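Local structure of inulin fructotransferase (Bacillus sp. snu-7, 2INV) at residues W20-H25 and G35-D40; H70-V75 and A121-L126; N105-A110 and C144-G149. The protein breaks down inulin by intramolecular fructosyl transfer, releasing the cyclic disaccharide di-fructose anhydride and acting as a lyase. All blocks are in the same frame, centred on the assembly; numbering follows the deposited sequence.

The three contacts follow the first coils of a right-handed parallel beta-helix inward from its N-terminal end. Contact 1 is complete before contact 2 begins, whereas the segments of contacts 2 and 3 alternate along the chain. The centres of contacts 1 and 2 lie about 14 Å apart, and N39 of helix 30-48 joins the two contacts, its amide probably hydrogen-bonded to Q72 O and V74 N at the start of strand 73-75. Contacts 2 and 3, centres about 18 Å apart, meet where L145 packs on A124 and F125; contacts 1 and 3, centres about 23 Å apart, do not touch. Helix, coils and loops thus form a chain of contacts, linked through contact 2, from the end of the solenoid toward a subunit interface.

Contact 1 of 3, residues W20-H25 and G35-D40; sequences WRIKAH and GAVIND
At the N-terminal end of the right-handed parallel beta-helix, the loop W20-H25 lies across one flank of helix 30-48, and its grip is concentrated in W20 and I22. The dense part is largely apolar, with the D40 side chain packed against I22 and the indole. I22 reaches with its CD1 methyl into the helix surface, 3.7 Å from V37 CA, with A36 CB and V37 CG2 close by, while its CG1 and CG2 slide along D40. W20, with CG anti to the backbone N (chi1 175°), brings CD1 to 4.1 Å from V37 CG1. Its indole also takes Y15 in an edge-to-face contact and touches I41 and D44 further along the helix. An alanine in place of W20 would remove the indole and its N-H to D40 OD2, and would probably loosen this end of the loop. Outward, the contact thins: R21 and K23 send their chains into solvent, and a water bridges from K23 N to the carboxylate. Two donors therefore meet a single oxygen, the water at 2.7 Å from D40 OD2 and the indole N-H, which lies almost in plane with its acceptor and uses the anti lone pair in a somewhat bent bond, W20 NE1 to D40 OD2 3.0 Å.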
# COMPACT_ATOMS: atom_id res chain seq x y z
N TRP A 20 -19.38 -16.93 -24.16
CA TRP A 20 -18.87 -18.26 -24.43
C TRP A 20 -19.82 -19.43 -24.21
O TRP A 20 -20.18 -19.75 -23.07
CB TRP A 20 -17.58 -18.42 -23.63
CG TRP A 20 -17.01 -19.76 -23.72
CD1 TRP A 20 -17.34 -20.83 -22.96
CD2 TRP A 20 -16.01 -20.19 -24.63
NE1 TRP A 20 -16.61 -21.92 -23.34
CE2 TRP A 20 -15.78 -21.56 -24.37
CE3 TRP A 20 -15.29 -19.56 -25.66
CZ2 TRP A 20 -14.85 -22.31 -25.09
CZ3 TRP A 20 -14.36 -20.31 -26.38
CH2 TRP A 20 -14.15 -21.67 -26.09
N ARG A 21 -20.21 -20.09 -25.30
CA ARG A 21 -21.12 -21.22 -25.22
C ARG A 21 -20.40 -22.54 -25.04
O ARG A 21 -19.31 -22.76 -25.59
CB ARG A 21 -22.00 -21.30 -26.47
CG ARG A 21 -21.26 -21.60 -27.77
CD ARG A 21 -22.24 -21.81 -28.93
NE ARG A 21 -21.54 -22.05 -30.19
CZ ARG A 21 -22.15 -22.23 -31.36
NH1 ARG A 21 -23.48 -22.17 -31.44
NH2 ARG A 21 -21.43 -22.45 -32.46
N ILE A 22 -21.01 -23.42 -24.24
CA ILE A 22 -20.45 -24.74 -24.00
C ILE A 22 -21.12 -25.61 -25.06
O ILE A 22 -22.31 -25.91 -25.00
CB ILE A 22 -20.79 -25.22 -22.59
CG1 ILE A 22 -20.18 -24.23 -21.59
CG2 ILE A 22 -20.25 -26.62 -22.36
CD1 ILE A 22 -20.56 -24.46 -20.15
N LYS A 23 -20.32 -25.97 -26.05
CA LYS A 23 -20.76 -26.75 -27.19
C LYS A 23 -21.70 -27.92 -26.89
O LYS A 23 -22.76 -28.03 -27.51
CB LYS A 23 -19.55 -27.23 -27.97
CG LYS A 23 -18.99 -26.18 -28.91
CD LYS A 23 -17.75 -26.67 -29.61
CE LYS A 23 -17.25 -25.68 -30.64
NZ LYS A 23 -18.03 -25.73 -31.90
N ALA A 24 -21.33 -28.78 -25.95
CA ALA A 24 -22.18 -29.93 -25.64
C ALA A 24 -23.37 -29.51 -24.79
O ALA A 24 -24.41 -30.18 -24.81
CB ALA A 24 -21.38 -31.01 -24.92
N HIS A 25 -23.24 -28.41 -24.06
CA HIS A 25 -24.34 -27.92 -23.22
C HIS A 25 -24.63 -26.43 -23.40
O HIS A 25 -24.27 -25.60 -22.56
CB HIS A 25 -24.06 -28.23 -21.75
CG HIS A 25 -23.71 -29.66 -21.51
ND1 HIS A 25 -22.54 -30.22 -21.97
CD2 HIS A 25 -24.39 -30.66 -20.90
CE1 HIS A 25 -22.52 -31.50 -21.66
NE2 HIS A 25 -23.63 -31.79 -21.01
N GLY A 35 -19.55 -21.79 -13.14
CA GLY A 35 -18.51 -22.75 -12.83
C GLY A 35 -18.28 -23.64 -14.04
O GLY A 35 -17.15 -23.86 -14.46
N ALA A 36 -19.38 -24.14 -14.60
CA ALA A 36 -19.32 -25.00 -15.78
C ALA A 36 -18.68 -24.26 -16.94
O ALA A 36 -17.87 -24.83 -17.68
CB ALA A 36 -20.72 -25.47 -16.15
N VAL A 37 -19.06 -22.99 -17.10
CA VAL A 37 -18.56 -22.14 -18.16
C VAL A 37 -17.05 -21.95 -18.09
O VAL A 37 -16.35 -22.13 -19.09
CB VAL A 37 -19.23 -20.75 -18.11
CG1 VAL A 37 -18.71 -19.87 -19.23
CG2 VAL A 37 -20.74 -20.91 -18.21
N ILE A 38 -16.56 -21.58 -16.92
CA ILE A 38 -15.13 -21.36 -16.76
C ILE A 38 -14.35 -22.66 -16.96
O ILE A 38 -13.29 -22.65 -17.57
CB ILE A 38 -14.80 -20.75 -15.38
CG1 ILE A 38 -15.55 -19.42 -15.24
CG2 ILE A 38 -13.31 -20.52 -15.25
CD1 ILE A 38 -15.38 -18.75 -13.90
N ASN A 39 -14.87 -23.77 -16.45
CA ASN A 39 -14.16 -25.03 -16.65
C ASN A 39 -14.04 -25.33 -18.15
O ASN A 39 -13.02 -25.84 -18.60
CB ASN A 39 -14.84 -26.18 -15.92
CG ASN A 39 -14.48 -26.23 -14.44
OD1 ASN A 39 -13.35 -25.94 -14.05
ND2 ASN A 39 -15.45 -26.60 -13.60
N ASP A 40 -15.08 -25.01 -18.93
CA ASP A 40 -15.01 -25.26 -20.36
C ASP A 40 -14.02 -24.30 -21.01
O ASP A 40 -13.36 -24.66 -21.98
CB ASP A 40 -16.37 -25.13 -21.04
CG ASP A 40 -16.37 -25.68 -22.46
OD1 ASP A 40 -16.16 -26.90 -22.63
OD2 ASP A 40 -16.59 -24.90 -23.41
O HOH W 1 -17.49 -25.84 -25.81

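Contact 2 of 3, residues H70-V75 and A121-L126; sequences HTQVVV and APQAFL
V73 and F125 lie side by side and point the same way, their CA atoms facing across a parallel bridge 4.7 Å wide. The phenyl ring presents its CD2-CE2 side to the valine, with F125 CD2 3.6 Å from V73 CB and both valine methyls close to the same side; V75 CG2 comes to the ring at its edge. I38 of helix 30-48, I82 and L145 also touch this ring, so it sits in a buried apolar layer. On the reverse face V74 is paired with L126, whose chain crosses that of Q72 obliquely. Q72 is extended, with CG anti to the backbone N (chi1 168°), and runs alongside Q123 in the same direction. The amide planes of Q72 and Q123 are 50° apart. The amides come close, but their angle is too poor for a hydrogen bond; Q123 NE2 instead donates to E165 on the next strand. A121 CB rests 3.5 Å from Q72 CB. The backbones hold this arrangement in register: V73 N gives to A124 O at 2.8 Å, L126 N to V73 O at 2.7 Å almost along the C=O axis, and V75 N to L126 O at 2.9 Å. Successive coils stacked in parallel register, V73 on F125 and V74 on L126, with the later coil turning its corner at A124 and F125 just where this pairing sets in, are characteristic of the parallel beta-helix.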
# COMPACT_ATOMS: atom_id res chain seq x y z
N HIS A 70 -22.51 -23.57 -9.45
CA HIS A 70 -22.86 -24.85 -8.88
C HIS A 70 -21.64 -25.78 -9.01
O HIS A 70 -21.34 -26.55 -8.10
CB HIS A 70 -24.07 -25.45 -9.61
CG HIS A 70 -25.38 -24.84 -9.23
ND1 HIS A 70 -26.12 -25.26 -8.14
CD2 HIS A 70 -26.11 -23.85 -9.81
CE1 HIS A 70 -27.24 -24.57 -8.07
NE2 HIS A 70 -27.26 -23.71 -9.07
N THR A 71 -20.91 -25.67 -10.13
CA THR A 71 -19.74 -26.52 -10.39
C THR A 71 -18.38 -25.89 -10.03
O THR A 71 -18.01 -24.84 -10.55
CB THR A 71 -19.67 -26.94 -11.86
OG1 THR A 71 -20.89 -27.60 -12.23
CG2 THR A 71 -18.51 -27.90 -12.08
N GLN A 72 -17.64 -26.58 -9.17
CA GLN A 72 -16.31 -26.14 -8.72
C GLN A 72 -15.33 -25.98 -9.87
O GLN A 72 -15.19 -26.88 -10.71
CB GLN A 72 -15.73 -27.14 -7.71
CG GLN A 72 -14.25 -26.93 -7.39
CD GLN A 72 -13.63 -28.10 -6.65
OE1 GLN A 72 -13.26 -29.11 -7.26
NE2 GLN A 72 -13.54 -27.97 -5.33
N VAL A 73 -14.64 -24.83 -9.91
CA VAL A 73 -13.67 -24.57 -10.97
C VAL A 73 -12.28 -24.99 -10.56
O VAL A 73 -11.76 -24.55 -9.53
CB VAL A 73 -13.60 -23.08 -11.32
CG1 VAL A 73 -12.54 -22.84 -12.39
CG2 VAL A 73 -14.95 -22.60 -11.82
N VAL A 74 -11.67 -25.84 -11.37
CA VAL A 74 -10.33 -26.31 -11.10
C VAL A 74 -9.39 -25.55 -12.02
O VAL A 74 -9.45 -25.67 -13.24
CB VAL A 74 -10.22 -27.82 -11.33
CG1 VAL A 74 -8.78 -28.28 -11.23
CG2 VAL A 74 -11.07 -28.55 -10.28
N VAL A 75 -8.53 -24.73 -11.42
CA VAL A 75 -7.58 -23.93 -12.15
C VAL A 75 -6.22 -24.59 -12.14
O VAL A 75 -5.57 -24.69 -11.10
CB VAL A 75 -7.47 -22.51 -11.55
CG1 VAL A 75 -6.46 -21.69 -12.33
CG2 VAL A 75 -8.84 -21.84 -11.58
N ALA A 121 -17.28 -30.68 -3.35
CA ALA A 121 -16.41 -29.72 -4.05
C ALA A 121 -16.72 -28.34 -3.49
O ALA A 121 -17.29 -27.49 -4.17
CB ALA A 121 -16.67 -29.78 -5.55
N PRO A 122 -16.36 -28.11 -2.21
CA PRO A 122 -16.55 -26.86 -1.47
C PRO A 122 -16.17 -25.56 -2.18
O PRO A 122 -16.97 -24.63 -2.30
CB PRO A 122 -15.70 -27.07 -0.23
CG PRO A 122 -15.91 -28.51 0.05
CD PRO A 122 -15.81 -29.15 -1.33
N GLN A 123 -14.92 -25.52 -2.62
CA GLN A 123 -14.32 -24.36 -3.26
C GLN A 123 -14.86 -23.95 -4.62
O GLN A 123 -14.99 -24.76 -5.53
CB GLN A 123 -12.81 -24.60 -3.36
CG GLN A 123 -12.23 -25.25 -2.10
CD GLN A 123 -12.09 -26.76 -2.22
OE1 GLN A 123 -12.91 -27.44 -2.85
NE2 GLN A 123 -11.06 -27.31 -1.58
N ALA A 124 -15.17 -22.66 -4.75
CA ALA A 124 -15.67 -22.12 -6.02
C ALA A 124 -14.52 -22.27 -6.99
O ALA A 124 -14.69 -22.72 -8.12
CB ALA A 124 -16.04 -20.64 -5.86
N PHE A 125 -13.33 -21.90 -6.52
CA PHE A 125 -12.12 -22.00 -7.31
C PHE A 125 -11.07 -22.79 -6.55
O PHE A 125 -10.72 -22.46 -5.41
CB PHE A 125 -11.59 -20.61 -7.66
CG PHE A 125 -12.48 -19.84 -8.58
CD1 PHE A 125 -13.48 -19.00 -8.08
CD2 PHE A 125 -12.37 -19.99 -9.96
CE1 PHE A 125 -14.35 -18.34 -8.94
CE2 PHE A 125 -13.23 -19.33 -10.82
CZ PHE A 125 -14.23 -18.50 -10.31
N LEU A 126 -10.58 -23.85 -7.18
CA LEU A 126 -9.56 -24.68 -6.58
C LEU A 126 -8.40 -24.73 -7.55
O LEU A 126 -8.47 -25.32 -8.63
CB LEU A 126 -10.08 -26.09 -6.32
CG LEU A 126 -9.09 -27.06 -5.67
CD1 LEU A 126 -8.55 -26.48 -4.36
CD2 LEU A 126 -9.79 -28.38 -5.41
O HOH W 2 -19.64 -28.04 -6.04

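Contact 3 of 3, residues N105-A110 and C144-G149; sequences NLQPGA and CLDGVG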
# COMPACT_ATOMS: atom_id res chain seq x y z
N ASN A 105 -31.87 -2.96 -2.32
CA ASN A 105 -30.85 -3.97 -2.62
C ASN A 105 -30.94 -5.06 -1.57
O ASN A 105 -31.13 -4.77 -0.38
CB ASN A 105 -29.44 -3.34 -2.57
CG ASN A 105 -29.20 -2.35 -3.69
OD1 ASN A 105 -28.91 -2.72 -4.82
ND2 ASN A 105 -29.33 -1.06 -3.36
N LEU A 106 -30.83 -6.32 -2.00
CA LEU A 106 -30.89 -7.44 -1.07
C LEU A 106 -29.68 -8.34 -1.31
O LEU A 106 -29.54 -9.39 -0.68
CB LEU A 106 -32.17 -8.24 -1.29
CG LEU A 106 -33.54 -7.56 -1.18
CD1 LEU A 106 -34.59 -8.46 -1.80
CD2 LEU A 106 -33.87 -7.27 0.28
N GLN A 107 -28.80 -7.93 -2.22
CA GLN A 107 -27.63 -8.74 -2.56
C GLN A 107 -26.40 -8.03 -3.11
O GLN A 107 -26.47 -6.94 -3.67
CB GLN A 107 -28.00 -9.78 -3.61
CG GLN A 107 -28.84 -10.94 -3.16
CD GLN A 107 -28.91 -12.00 -4.24
OE1 GLN A 107 -27.90 -12.62 -4.58
NE2 GLN A 107 -30.10 -12.19 -4.81
N PRO A 108 -25.23 -8.68 -2.96
CA PRO A 108 -23.92 -8.22 -3.43
C PRO A 108 -23.96 -7.99 -4.94
O PRO A 108 -24.72 -8.65 -5.65
CB PRO A 108 -23.01 -9.36 -3.02
CG PRO A 108 -23.54 -9.69 -1.67
CD PRO A 108 -25.06 -9.65 -1.85
N GLY A 109 -23.16 -7.03 -5.42
CA GLY A 109 -23.16 -6.73 -6.85
C GLY A 109 -21.85 -6.84 -7.63
O GLY A 109 -20.99 -7.67 -7.31
N ALA A 110 -21.71 -5.99 -8.64
CA ALA A 110 -20.53 -6.01 -9.50
C ALA A 110 -20.50 -7.36 -10.19
O ALA A 110 -21.56 -7.91 -10.50
CB ALA A 110 -19.25 -5.80 -8.67
N CYS A 144 -16.64 -10.50 -7.33
CA CYS A 144 -17.27 -10.85 -6.06
C CYS A 144 -17.69 -12.30 -5.81
O CYS A 144 -18.37 -12.91 -6.63
CB CYS A 144 -18.48 -9.94 -5.88
SG CYS A 144 -19.45 -10.17 -4.37
N LEU A 145 -17.27 -12.84 -4.66
CA LEU A 145 -17.60 -14.20 -4.25
C LEU A 145 -18.51 -14.12 -3.03
O LEU A 145 -18.08 -13.71 -1.94
CB LEU A 145 -16.33 -15.00 -3.93
CG LEU A 145 -15.56 -15.51 -5.16
CD1 LEU A 145 -14.24 -16.13 -4.72
CD2 LEU A 145 -16.41 -16.53 -5.90
N ASP A 146 -19.75 -14.56 -3.21
CA ASP A 146 -20.77 -14.49 -2.17
C ASP A 146 -21.34 -15.88 -1.81
O ASP A 146 -21.83 -16.61 -2.67
CB ASP A 146 -21.85 -13.51 -2.67
CG ASP A 146 -23.14 -13.55 -1.89
OD1 ASP A 146 -23.15 -14.00 -0.73
OD2 ASP A 146 -24.16 -13.11 -2.45
N GLY A 147 -21.23 -16.23 -0.52
CA GLY A 147 -21.70 -17.52 -0.03
C GLY A 147 -23.20 -17.57 0.20
O GLY A 147 -23.74 -18.59 0.65
N VAL A 148 -23.86 -16.46 -0.10
CA VAL A 148 -25.30 -16.34 0.03
C VAL A 148 -25.91 -16.35 1.44
O VAL A 148 -26.69 -15.47 1.78
CB VAL A 148 -26.00 -17.43 -0.82
CG1 VAL A 148 -27.50 -17.26 -0.75
CG2 VAL A 148 -25.51 -17.35 -2.25
N GLY A 149 -25.55 -17.33 2.26
CA GLY A 149 -26.11 -17.39 3.60
C GLY A 149 -25.43 -18.36 4.54
O GLY A 149 -24.66 -19.22 4.12
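The irregular segment N105-A110 passes beside the end of strand 135-146 without pairing with it, the nearest CA atoms being those of P108 and D146 at 7.1 Å. The meeting is therefore one of side chains, and P108 is its centre. C144 and D146 both point toward it from the strand, while L145 between them turns the other way, into the core. The proline ring crosses the D146 side chain at about a right angle, and the carboxylate oxygen OD2 of D146 sits 3.6 Å from both CG and CD of P108. Beside it, P108 CB rests 3.9 Å from C144 SG, which is anti to its own backbone N. G109 adds a backbone contact, its O lying 3.7 Å from C144 CB. F90, R92 and V181 also touch the proline, so the ring is buried between a loop, helix 92-96 and strand 174-181.

The other carboxylate oxygen of D146, OD1, is gripped twice. It accepts the backbone N-H of V148 at 2.6 Å, met from above the carboxylate plane, and also forms a salt bridge with R92 NE. This double hold probably helps to fix the carboxylate and favours its ionised form despite its burial. R92 is the chain neighbour of S93, a residue of a glycan pocket, and a bound fructofuranose lies about 11 Å from the P108 side chain. Q107 NE2 donates to D53 OD1 of the second subunit, so the loop also belongs to the trimer interface. The bond from V148 N to D146 OD1 closes an Asx turn, which here marks the point where a beta-helix strand ends and the chain leaves its coil for a long loop.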